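Local coordinates for protein peroxiredoxin (Clostridioides difficile, PDB 6TSB) that is a bifunctional spore coat protein, a probable thiol peroxidase whose glycosyl hydrolase family 18 domain, the part present here, cleaves chitin, at residues A[175-180]-A[200-205]; A[206-211]-A[261-266]; A[221-226]-A[257-262]. All blocks are in the same frame, centred on the assembly; numbering follows the deposited sequence.

Contact 1 of 3, residues A[175-180]-A[200-205]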
# COMPACT_ATOMS: atom_id res chain seq x y z
N LEU A 175 -9.30 -37.19 -10.81
CA LEU A 175 -10.29 -37.26 -9.73
C LEU A 175 -9.75 -36.36 -8.63
O LEU A 175 -8.57 -36.48 -8.33
CB LEU A 175 -10.42 -38.72 -9.28
CG LEU A 175 -11.23 -38.92 -8.00
CD1 LEU A 175 -12.62 -38.33 -8.14
CD2 LEU A 175 -11.32 -40.40 -7.66
N SER A 176 -10.58 -35.49 -8.07
CA SER A 176 -10.18 -34.55 -7.02
C SER A 176 -11.35 -34.40 -6.05
O SER A 176 -12.46 -34.76 -6.39
CB SER A 176 -9.75 -33.21 -7.60
OG SER A 176 -10.83 -32.53 -8.26
N VAL A 177 -11.05 -33.90 -4.87
CA VAL A 177 -12.02 -33.76 -3.76
C VAL A 177 -11.77 -32.36 -3.26
O VAL A 177 -10.60 -31.99 -3.13
CB VAL A 177 -11.72 -34.83 -2.71
CG1 VAL A 177 -12.39 -34.53 -1.37
CG2 VAL A 177 -12.11 -36.21 -3.23
N ALA A 178 -12.83 -31.60 -3.06
CA ALA A 178 -12.80 -30.27 -2.43
C ALA A 178 -13.04 -30.50 -0.95
O ALA A 178 -14.08 -31.13 -0.64
CB ALA A 178 -13.87 -29.38 -3.01
N GLY A 179 -12.14 -30.00 -0.10
CA GLY A 179 -12.30 -30.04 1.36
C GLY A 179 -11.46 -29.01 2.09
O GLY A 179 -10.79 -28.22 1.42
N THR A 180 -11.54 -28.99 3.42
CA THR A 180 -10.78 -28.08 4.30
C THR A 180 -9.69 -28.90 4.97
O THR A 180 -9.64 -30.14 4.75
CB THR A 180 -11.71 -27.39 5.29
OG1 THR A 180 -12.10 -28.39 6.23
CG2 THR A 180 -12.93 -26.78 4.62
N ASP A 200 -6.19 -37.59 -7.39
CA ASP A 200 -5.05 -36.90 -8.05
C ASP A 200 -4.74 -35.62 -7.26
O ASP A 200 -3.56 -35.29 -7.12
CB ASP A 200 -5.36 -36.58 -9.50
CG ASP A 200 -5.49 -37.82 -10.35
OD1 ASP A 200 -4.47 -38.41 -10.64
OD2 ASP A 200 -6.61 -38.21 -10.67
N TYR A 201 -5.76 -34.96 -6.73
CA TYR A 201 -5.59 -33.69 -6.01
C TYR A 201 -6.61 -33.59 -4.89
O TYR A 201 -7.72 -34.10 -5.05
CB TYR A 201 -5.74 -32.50 -6.97
CG TYR A 201 -4.66 -32.40 -8.01
CD1 TYR A 201 -3.39 -31.97 -7.67
CD2 TYR A 201 -4.90 -32.70 -9.34
CE1 TYR A 201 -2.37 -31.90 -8.62
CE2 TYR A 201 -3.91 -32.59 -10.31
CZ TYR A 201 -2.64 -32.20 -9.94
OH TYR A 201 -1.65 -32.07 -10.86
N PHE A 202 -6.24 -32.92 -3.82
CA PHE A 202 -7.14 -32.45 -2.75
C PHE A 202 -7.16 -30.94 -2.89
O PHE A 202 -6.06 -30.35 -2.85
CB PHE A 202 -6.64 -32.88 -1.37
CG PHE A 202 -7.58 -32.51 -0.25
CD1 PHE A 202 -7.58 -31.23 0.28
CD2 PHE A 202 -8.49 -33.42 0.23
CE1 PHE A 202 -8.45 -30.87 1.30
CE2 PHE A 202 -9.37 -33.06 1.24
CZ PHE A 202 -9.35 -31.80 1.78
N ASN A 203 -8.33 -30.39 -3.20
CA ASN A 203 -8.56 -28.96 -3.51
C ASN A 203 -8.88 -28.30 -2.18
O ASN A 203 -10.08 -28.29 -1.73
CB ASN A 203 -9.63 -28.74 -4.59
CG ASN A 203 -9.28 -29.33 -5.94
OD1 ASN A 203 -8.18 -29.89 -6.12
ND2 ASN A 203 -10.22 -29.26 -6.88
N LEU A 204 -7.82 -27.79 -1.54
CA LEU A 204 -7.92 -27.20 -0.19
C LEU A 204 -8.67 -25.88 -0.32
O LEU A 204 -8.09 -24.93 -0.85
CB LEU A 204 -6.52 -27.05 0.42
CG LEU A 204 -6.44 -26.14 1.65
CD1 LEU A 204 -7.40 -26.58 2.73
CD2 LEU A 204 -5.02 -26.11 2.19
N MET A 205 -9.85 -25.82 0.25
CA MET A 205 -10.70 -24.60 0.28
C MET A 205 -10.30 -23.74 1.47
O MET A 205 -11.03 -23.67 2.48
CB MET A 205 -12.18 -24.96 0.30
CG MET A 205 -12.59 -25.63 -1.03
SD MET A 205 -14.35 -25.96 -1.21
CE MET A 205 -14.68 -26.85 0.32
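Phe202 has CG anti to its backbone N (chi1 -176°), beside its carbonyl carbon, and its ring ends against the backbone of Val177 to Thr180, whereas Asp200 keeps CG beside its own N (chi1 -67°) and reaches back to Leu175. Both belong to a parallel pairing of strands 175-179 and 201-204 in the beta/alpha (TIM) barrel of the chitinase domain. Asp200 OD2 accepts Leu175 N at 2.9 Å through its anti lone pair, and Asp200 N returns a bond to Leu175 O, so one residue grips both polar backbone atoms of Leu175. Further along, Asn203 N gives a nearly straight bond to Val177 O at 2.8 Å. Gly179 N then meets Asn203 O at 3.1 Å, and Met205 N closes the series on Gly179 O. The bond from Val177 N to Tyr201 O is weak. Phe202 CZ lies 3.5 Å from Gly179 CA, where a beta carbon would collide with the ring. Val177 O sits over a face of that ring, offset to the rim, and Thr180 O approaches its edge. On the other side of the sheet Ala178 CB touches Met205 SD at 3.9 Å. Asn203 ND2 is held there by Tyr41 and Ser176 OG by Asp135 and Trp174, but the buried Asn203 OD1 has no partner in the model. Arg166 of helix 154-169 makes a salt bridge with Asp200, and the same helix covers Val177 through Phe158 and Leu162. Strands 133-137 and 254-264 flank the pair in the barrel sheet.

Contact 2 of 3, residues A[206-211]-A[261-266]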
# COMPACT_ATOMS: atom_id res chain seq x y z
N SER A 206 -9.15 -23.10 1.32
CA SER A 206 -8.45 -22.32 2.36
C SER A 206 -9.02 -20.91 2.36
O SER A 206 -8.24 -20.00 2.09
CB SER A 206 -6.96 -22.37 2.13
OG SER A 206 -6.64 -22.57 0.76
N TYR A 207 -10.34 -20.78 2.58
CA TYR A 207 -11.07 -19.49 2.60
C TYR A 207 -12.39 -19.69 3.34
O TYR A 207 -12.59 -20.77 3.89
CB TYR A 207 -11.28 -18.92 1.19
CG TYR A 207 -11.76 -19.90 0.15
CD1 TYR A 207 -13.09 -20.27 0.05
CD2 TYR A 207 -10.86 -20.47 -0.75
CE1 TYR A 207 -13.52 -21.17 -0.92
CE2 TYR A 207 -11.28 -21.37 -1.70
CZ TYR A 207 -12.61 -21.73 -1.78
OH TYR A 207 -12.99 -22.65 -2.71
N ASP A 208 -13.19 -18.64 3.44
CA ASP A 208 -14.48 -18.64 4.18
C ASP A 208 -14.28 -18.92 5.67
O ASP A 208 -15.27 -19.29 6.31
CB ASP A 208 -15.47 -19.64 3.57
CG ASP A 208 -16.19 -19.12 2.34
OD1 ASP A 208 -16.34 -17.89 2.22
OD2 ASP A 208 -16.59 -19.97 1.51
N PHE A 209 -13.10 -18.69 6.24
CA PHE A 209 -12.85 -18.92 7.69
C PHE A 209 -13.96 -18.24 8.52
O PHE A 209 -14.33 -18.83 9.57
CB PHE A 209 -11.44 -18.50 8.11
CG PHE A 209 -10.29 -19.22 7.40
CD1 PHE A 209 -10.49 -20.40 6.70
CD2 PHE A 209 -9.01 -18.70 7.42
CE1 PHE A 209 -9.44 -21.04 6.06
CE2 PHE A 209 -7.96 -19.33 6.77
CZ PHE A 209 -8.17 -20.51 6.09
N THR A 210 -14.52 -17.11 8.07
CA THR A 210 -15.52 -16.31 8.85
C THR A 210 -16.97 -16.49 8.37
O THR A 210 -17.84 -15.78 8.90
CB THR A 210 -15.21 -14.81 8.81
OG1 THR A 210 -15.07 -14.44 7.44
CG2 THR A 210 -13.97 -14.46 9.60
N ALA A 211 -17.23 -17.42 7.45
CA ALA A 211 -18.57 -17.72 6.88
C ALA A 211 -19.60 -18.13 7.95
O ALA A 211 -20.80 -18.00 7.66
CB ALA A 211 -18.42 -18.80 5.83
N TYR A 261 -13.09 -13.23 -4.12
CA TYR A 261 -14.15 -12.40 -3.50
C TYR A 261 -13.62 -11.94 -2.16
O TYR A 261 -12.60 -12.49 -1.72
CB TYR A 261 -15.44 -13.19 -3.28
CG TYR A 261 -15.31 -14.43 -2.43
CD1 TYR A 261 -14.85 -15.62 -2.96
CD2 TYR A 261 -15.69 -14.42 -1.09
CE1 TYR A 261 -14.73 -16.76 -2.18
CE2 TYR A 261 -15.60 -15.55 -0.31
CZ TYR A 261 -15.10 -16.72 -0.86
OH TYR A 261 -14.98 -17.86 -0.11
N GLY A 262 -14.30 -10.95 -1.57
CA GLY A 262 -14.11 -10.46 -0.20
C GLY A 262 -15.25 -10.92 0.67
O GLY A 262 -16.34 -11.09 0.13
N ARG A 263 -15.00 -11.14 1.97
CA ARG A 263 -16.04 -11.50 2.95
C ARG A 263 -15.86 -10.65 4.21
O ARG A 263 -14.71 -10.31 4.52
CB ARG A 263 -15.99 -12.99 3.27
CG ARG A 263 -16.84 -13.40 4.47
CD ARG A 263 -16.83 -14.89 4.79
NE ARG A 263 -17.33 -15.75 3.72
CZ ARG A 263 -18.62 -15.95 3.44
NH1 ARG A 263 -19.57 -15.36 4.14
NH2 ARG A 263 -18.96 -16.75 2.44
N LEU A 264 -16.97 -10.33 4.88
CA LEU A 264 -17.06 -9.79 6.26
C LEU A 264 -18.13 -10.61 6.99
O LEU A 264 -19.34 -10.36 6.80
CB LEU A 264 -17.40 -8.29 6.21
CG LEU A 264 -17.44 -7.57 7.56
CD1 LEU A 264 -16.05 -7.48 8.17
CD2 LEU A 264 -18.05 -6.17 7.41
N GLY A 265 -17.68 -11.62 7.74
CA GLY A 265 -18.54 -12.55 8.50
C GLY A 265 -19.47 -13.33 7.60
O GLY A 265 -19.23 -13.35 6.40
N ALA A 266 -20.52 -13.91 8.16
CA ALA A 266 -21.50 -14.76 7.44
C ALA A 266 -22.32 -13.91 6.46
O ALA A 266 -22.83 -14.47 5.49
CB ALA A 266 -22.40 -15.48 8.43
O HOH W 1 -14.77 -11.77 7.12
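Tyr207 and Asp208 close the Met-x-Tyr-Asp motif of family 18 chitinases, which follows barrel strand 201-204, and here they meet Tyr261 and Arg263 from the end of strand 254-264. A single carboxylate oxygen carries the contact. Asp208 OD1 takes three donors: Tyr261 OH at 2.7 Å, Arg263 NE at 2.8 Å and Arg263 NH2 at 2.9 Å. In this salt bridge the arginine grips side-on, NE and NH2 both on this one atom, its guanidinium plane turned 68° from the carboxylate. Tyr261 OH and Arg263 NH2 come in steeply from opposite sides of the carboxylate plane; NE shares the NH2 side but is tilted less and lies on the anti side. The arginine chain is extended as far as CD and then bends at chi3 (-61°), which swings NE round to the acid. Its guanidinium is fixed at other points too. Ala211 CB rests over the centre of one face, 3.7 Å from Arg263 CZ, and Arg263 NH1 donates to Gly265 O, which lies in the guanidinium plane, at 3.0 Å. A type I turn from Asp208 to Ala211 sets the acid and this methyl at its two ends. Tyr207 and Tyr261 cross at about a right angle, with Tyr207 CD1 close to the phenol oxygen; Trp332 and Tyr336 of the second subunit pack on these two tyrosines. A PEG molecule lies near Asp208. At the far end of the contact a water bridges the segments, 2.7 Å from Thr210 OG1 and accepting a bond from Gly265 N at 3.0 Å.

Contact 3 of 3, residues A[221-226]-A[257-262]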
# COMPACT_ATOMS: atom_id res chain seq x y z
N HIS A 221 -10.09 -12.08 9.36
CA HIS A 221 -9.67 -12.61 8.03
C HIS A 221 -10.38 -13.93 7.72
O HIS A 221 -10.57 -14.76 8.65
CB HIS A 221 -8.17 -12.85 7.93
CG HIS A 221 -7.36 -11.67 8.32
ND1 HIS A 221 -7.52 -10.45 7.72
CD2 HIS A 221 -6.38 -11.53 9.25
CE1 HIS A 221 -6.67 -9.60 8.24
NE2 HIS A 221 -5.95 -10.24 9.18
N GLN A 222 -10.73 -14.09 6.43
CA GLN A 222 -11.41 -15.27 5.85
C GLN A 222 -10.37 -16.27 5.33
O GLN A 222 -10.73 -17.45 5.26
CB GLN A 222 -12.38 -14.85 4.74
CG GLN A 222 -11.71 -14.48 3.41
CD GLN A 222 -12.56 -14.84 2.20
OE1 GLN A 222 -13.25 -15.85 2.19
NE2 GLN A 222 -12.50 -14.03 1.15
N ALA A 223 -9.15 -15.82 4.98
CA ALA A 223 -8.10 -16.62 4.27
C ALA A 223 -6.67 -16.24 4.73
O ALA A 223 -5.71 -16.30 3.90
CB ALA A 223 -8.27 -16.45 2.79
N ASN A 224 -6.48 -15.95 6.02
CA ASN A 224 -5.15 -15.61 6.60
C ASN A 224 -4.17 -16.74 6.28
O ASN A 224 -4.51 -17.91 6.51
CB ASN A 224 -5.26 -15.26 8.08
CG ASN A 224 -5.93 -16.33 8.92
OD1 ASN A 224 -7.17 -16.37 9.04
ND2 ASN A 224 -5.10 -17.14 9.57
N LEU A 225 -3.00 -16.42 5.71
CA LEU A 225 -2.02 -17.49 5.38
C LEU A 225 -1.40 -17.99 6.71
O LEU A 225 -1.33 -19.23 6.89
CB LEU A 225 -0.99 -16.98 4.39
CG LEU A 225 0.12 -17.97 4.02
CD1 LEU A 225 -0.45 -19.26 3.45
CD2 LEU A 225 1.12 -17.35 3.06
N PHE A 226 -1.09 -17.09 7.65
CA PHE A 226 -0.58 -17.42 9.02
C PHE A 226 -1.50 -16.81 10.08
O PHE A 226 -2.42 -16.09 9.70
CB PHE A 226 0.86 -16.96 9.17
CG PHE A 226 1.81 -17.64 8.21
CD1 PHE A 226 2.16 -18.97 8.40
CD2 PHE A 226 2.38 -16.94 7.17
CE1 PHE A 226 3.07 -19.58 7.54
CE2 PHE A 226 3.26 -17.57 6.30
CZ PHE A 226 3.60 -18.89 6.48
N GLY A 257 -6.24 -23.05 -2.41
CA GLY A 257 -7.42 -22.31 -2.90
C GLY A 257 -7.35 -20.87 -2.45
O GLY A 257 -7.15 -20.64 -1.24
N ILE A 258 -7.52 -19.94 -3.40
CA ILE A 258 -7.57 -18.47 -3.15
C ILE A 258 -8.96 -17.96 -3.51
O ILE A 258 -9.44 -18.21 -4.62
CB ILE A 258 -6.48 -17.77 -3.98
CG1 ILE A 258 -5.12 -18.43 -3.75
CG2 ILE A 258 -6.45 -16.27 -3.71
CD1 ILE A 258 -4.07 -18.02 -4.73
N PRO A 259 -9.61 -17.17 -2.63
CA PRO A 259 -10.88 -16.53 -2.95
C PRO A 259 -10.67 -15.28 -3.82
O PRO A 259 -9.77 -14.52 -3.50
CB PRO A 259 -11.40 -16.08 -1.57
CG PRO A 259 -10.14 -15.77 -0.80
CD PRO A 259 -9.12 -16.79 -1.30
N PHE A 260 -11.47 -15.13 -4.89
CA PHE A 260 -11.50 -13.94 -5.78
C PHE A 260 -12.72 -13.13 -5.38
O PHE A 260 -13.31 -12.46 -6.21
CB PHE A 260 -11.53 -14.35 -7.24
CG PHE A 260 -10.20 -14.78 -7.80
CD1 PHE A 260 -9.08 -14.92 -6.99
CD2 PHE A 260 -10.07 -15.09 -9.14
CE1 PHE A 260 -7.87 -15.33 -7.54
CE2 PHE A 260 -8.86 -15.48 -9.68
CZ PHE A 260 -7.76 -15.60 -8.88
N TYR A 261 -13.09 -13.23 -4.12
CA TYR A 261 -14.15 -12.40 -3.50
C TYR A 261 -13.62 -11.94 -2.16
O TYR A 261 -12.60 -12.49 -1.72
CB TYR A 261 -15.44 -13.19 -3.28
CG TYR A 261 -15.31 -14.43 -2.43
CD1 TYR A 261 -14.85 -15.62 -2.96
CD2 TYR A 261 -15.69 -14.42 -1.09
CE1 TYR A 261 -14.73 -16.76 -2.18
CE2 TYR A 261 -15.60 -15.55 -0.31
CZ TYR A 261 -15.10 -16.72 -0.86
OH TYR A 261 -14.98 -17.86 -0.11
N GLY A 262 -14.30 -10.95 -1.57
CA GLY A 262 -14.11 -10.46 -0.20
C GLY A 262 -15.25 -10.92 0.67
O GLY A 262 -16.34 -11.09 0.13
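The amide of Gln222 and the ring of Tyr261 stand 62° apart in plane, and Pro259 CB covers one face of that ring, offset toward its rim and 3.4 Å above it. OE1 of the amide meets the ring obliquely, 3.4 Å from Tyr261 CE2. The contact sets the loop before helix 237-246 against strand 254-264 of the TIM barrel, and buries the residues that touch. Gln222 CG stands between the backbone N and the carbonyl carbon (chi1 77°), and a further bend at chi2 (147°) directs CD into the corner between proline and tyrosine. There the glutamine and Pro259 side chains slide past each other in opposite directions, with NE2 3.5 Å from Pro259 CG. The two ends of the amide have separate surroundings: OE1 accepts a bond from the backbone N of Asp208, which ties the loop to the residue that also binds the Tyr261 hydroxyl, while NE2 lies 3.3 Å from Tyr261 O. Gly257, Ile258 and Pro259 pair in parallel with a strand of the second subunit, consistent with a barrel completed by that chain. Lys317 of the second subunit binds Ala223 O, and its Ser307 hydroxyl meets Gln222 N. Beside the glutamine, the methyl of Ala223 adds a small apolar touch, its CB 4.1 Å from Pro259 CG.

From the N terminus, contact 1 comes first: strand 174-179 leads through helices 183-188 and 192-195 to the parallel strand 201-204, closing a beta-alpha-beta unit before the others open. Directly after it the chain enters the loop of contact 2, runs on through that of contact 3 and returns, by helix 237-246, to strand 254-264. There 257-262 and 261-266 overlap, sharing Tyr261 and Gly262, so the shorter loop of contact 3 sits within the longer one of contact 2. Phe209 N to Gln222 O and Ser206 OG to Gly257 O join these two contacts. Contact 1 joins two adjacent barrel strands, and contacts 2 and 3 fasten the loops that follow to strand 254-264, beside the second subunit.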